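TssK C (Escherichia coli, PDB 5M2Y) serves as a baseplate component of the type VI secretion system, its C-terminal domain, the part described here, probably binding the membrane complex. Local coordinates at residues A[69-75]-A[90-96]. Numbering follows the deposited sequence.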
loop_
_atom_site.group_PDB
_atom_site.type_symbol
_atom_site.label_atom_id
_atom_site.label_comp_id
_atom_site.label_asym_id
_atom_site.label_seq_id
_atom_site.Cartn_x
_atom_site.Cartn_y
_atom_site.Cartn_z
ATOM N N GLY A 69 4.267 -0.236 12.309
ATOM C CA GLY A 69 4.273 1.202 12.061
ATOM C C GLY A 69 3.597 1.627 10.772
ATOM O O GLY A 69 3.866 2.717 10.257
ATOM N N VAL A 70 2.722 0.757 10.235
ATOM C CA VAL A 70 1.965 1.037 9.028
ATOM C C VAL A 70 0.500 1.144 9.439
ATOM O O VAL A 70 -0.075 0.170 9.918
ATOM C CB VAL A 70 2.192 -0.019 7.925
ATOM C CG1 VAL A 70 1.425 0.329 6.654
ATOM C CG2 VAL A 70 3.673 -0.189 7.628
ATOM N N ILE A 71 -0.074 2.351 9.321
ATOM C CA ILE A 71 -1.472 2.569 9.648
ATOM C C ILE A 71 -2.157 2.903 8.342
ATOM O O ILE A 71 -1.777 3.851 7.671
ATOM C CB ILE A 71 -1.705 3.664 10.717
ATOM C CG1 ILE A 71 -0.945 3.355 12.005
ATOM C CG2 ILE A 71 -3.204 3.816 11.013
ATOM C CD1 ILE A 71 -0.800 4.557 12.963
ATOM N N ILE A 72 -3.141 2.093 7.973
ATOM C CA ILE A 72 -3.907 2.291 6.753
ATOM C C ILE A 72 -5.117 3.130 7.128
ATOM O O ILE A 72 -5.901 2.732 7.977
ATOM C CB ILE A 72 -4.259 0.933 6.095
ATOM C CG1 ILE A 72 -2.964 0.207 5.651
ATOM C CG2 ILE A 72 -5.213 1.132 4.916
ATOM C CD1 ILE A 72 -3.148 -1.253 5.209
ATOM N N ARG A 73 -5.234 4.313 6.528
ATOM C CA ARG A 73 -6.358 5.196 6.833
ATOM C C ARG A 73 -7.225 5.442 5.612
ATOM O O ARG A 73 -6.698 5.851 4.574
ATOM C CB ARG A 73 -5.877 6.548 7.369
ATOM C CG ARG A 73 -4.941 6.474 8.542
ATOM C CD ARG A 73 -4.828 7.815 9.232
ATOM N NE ARG A 73 -3.780 7.817 10.252
ATOM C CZ ARG A 73 -3.987 7.481 11.516
ATOM N NH1 ARG A 73 -5.188 7.138 11.941
ATOM N NH2 ARG A 73 -2.969 7.507 12.371
ATOM N N PRO A 74 -8.562 5.265 5.726
ATOM C CA PRO A 74 -9.417 5.571 4.577
ATOM C C PRO A 74 -9.407 7.078 4.332
ATOM O O PRO A 74 -9.378 7.861 5.279
ATOM C CB PRO A 74 -10.790 5.054 5.005
ATOM C CG PRO A 74 -10.781 5.115 6.463
ATOM C CD PRO A 74 -9.368 4.813 6.880
ATOM N N VAL A 75 -9.337 7.466 3.063
ATOM C CA VAL A 75 -9.306 8.873 2.674
ATOM C C VAL A 75 -10.453 9.154 1.708
ATOM O O VAL A 75 -10.935 8.243 1.018
ATOM C CB VAL A 75 -7.949 9.343 2.092
ATOM C CG1 VAL A 75 -6.829 9.275 3.127
ATOM C CG2 VAL A 75 -7.575 8.534 0.864
ATOM N N TYR A 90 -10.004 4.497 -1.462
ATOM C CA TYR A 90 -8.643 5.003 -1.327
ATOM C C TYR A 90 -8.196 5.039 0.111
ATOM O O TYR A 90 -9.000 5.282 1.007
ATOM C CB TYR A 90 -8.481 6.358 -2.030
ATOM C CG TYR A 90 -8.795 6.264 -3.513
ATOM C CD1 TYR A 90 -10.100 6.356 -3.976
ATOM C CD2 TYR A 90 -7.797 6.019 -4.434
ATOM C CE1 TYR A 90 -10.399 6.219 -5.332
ATOM C CE2 TYR A 90 -8.082 5.880 -5.790
ATOM C CZ TYR A 90 -9.384 5.983 -6.235
ATOM O OH TYR A 90 -9.676 5.836 -7.572
ATOM N N PHE A 91 -6.923 4.717 0.326
ATOM C CA PHE A 91 -6.344 4.666 1.658
ATOM C C PHE A 91 -4.952 5.239 1.677
ATOM O O PHE A 91 -4.171 4.977 0.779
ATOM C CB PHE A 91 -6.279 3.218 2.170
ATOM C CG PHE A 91 -7.585 2.462 2.151
ATOM C CD1 PHE A 91 -8.003 1.798 1.011
ATOM C CD2 PHE A 91 -8.399 2.415 3.276
ATOM C CE1 PHE A 91 -9.235 1.131 0.986
ATOM C CE2 PHE A 91 -9.629 1.740 3.249
ATOM C CZ PHE A 91 -10.042 1.101 2.103
ATOM N N ALA A 92 -4.639 6.001 2.705
ATOM C CA ALA A 92 -3.297 6.522 2.878
ATOM C C ALA A 92 -2.505 5.572 3.734
ATOM O O ALA A 92 -3.051 4.948 4.634
ATOM C CB ALA A 92 -3.350 7.867 3.570
ATOM N N LEU A 93 -1.206 5.461 3.446
ATOM C CA LEU A 93 -0.313 4.697 4.296
ATOM C C LEU A 93 0.336 5.703 5.245
ATOM O O LEU A 93 1.102 6.562 4.818
ATOM C CB LEU A 93 0.752 3.953 3.493
ATOM C CG LEU A 93 0.280 2.904 2.486
ATOM C CD1 LEU A 93 1.480 2.203 1.889
ATOM C CD2 LEU A 93 -0.669 1.878 3.126
ATOM N N ASP A 94 -0.057 5.647 6.515
ATOM C CA ASP A 94 0.494 6.517 7.544
ATOM C C ASP A 94 1.675 5.718 8.098
ATOM O O ASP A 94 1.501 4.802 8.902
ATOM C CB ASP A 94 -0.552 6.842 8.627
ATOM C CG ASP A 94 -0.116 7.915 9.614
ATOM O OD1 ASP A 94 1.063 8.312 9.584
ATOM O OD2 ASP A 94 -0.948 8.323 10.448
ATOM N N LEU A 95 2.874 6.038 7.601
ATOM C CA LEU A 95 4.095 5.337 7.965
ATOM C C LEU A 95 4.878 5.994 9.083
ATOM O O LEU A 95 5.048 7.211 9.100
ATOM C CB LEU A 95 5.000 5.180 6.741
ATOM C CG LEU A 95 4.388 4.538 5.470
ATOM C CD1 LEU A 95 5.322 4.677 4.262
ATOM C CD2 LEU A 95 3.996 3.081 5.715
ATOM N N SER A 96 5.391 5.166 9.997
ATOM C CA SER A 96 6.287 5.606 11.067
ATOM C C SER A 96 7.642 5.886 10.394
ATOM O O SER A 96 7.846 5.512 9.233
ATOM C CB SER A 96 6.442 4.512 12.121
ATOM O OG SER A 96 7.204 3.416 11.650
HETATM O O HOH W 1 -12.079 6.411 -0.742
#
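On the face bearing Val-70, Ile-72, Pro-74, Phe-91, Leu-93 and Leu-95, the Ile-72 CG2 methyl presses on Phe-91 CB (3.6 Å), while Ile-72 CG1 meets Leu-93 CD2 at 3.8 Å. Branched Val-70 lays CG2 3.8 Å from Leu-95 CD2. The compact ring of Pro-74 sets CB 3.9 Å from Phe-91 CE2; lacking an N-H, it suits a non-hydrogen-bonded position. Helix 40-50 packs on this face through Phe-47 and Pro-48. Strand 70-75 is the edge strand, within this chain, of an antiparallel sheet, paired with 89-95, whose other side is held by strand 28-35. Paired bonds, such as Asp-94 N to Ile-71 O (2.7 Å), fix the register. Across the opposite face, long Arg-73 reaches diagonally to Asp-94, the partner of Ile-71, where NE and NH2 each donate to OD2 at 2.9 Å, a salt bridge, and Ala-92 is small enough for Val-75 CG1 to settle 3.8 Å from its CB. Gly-69 takes a positive phi, less readily adopted by residues with a CB, which would strike Ser-96 OG, the cap of Ala-99 N in helix 97-106.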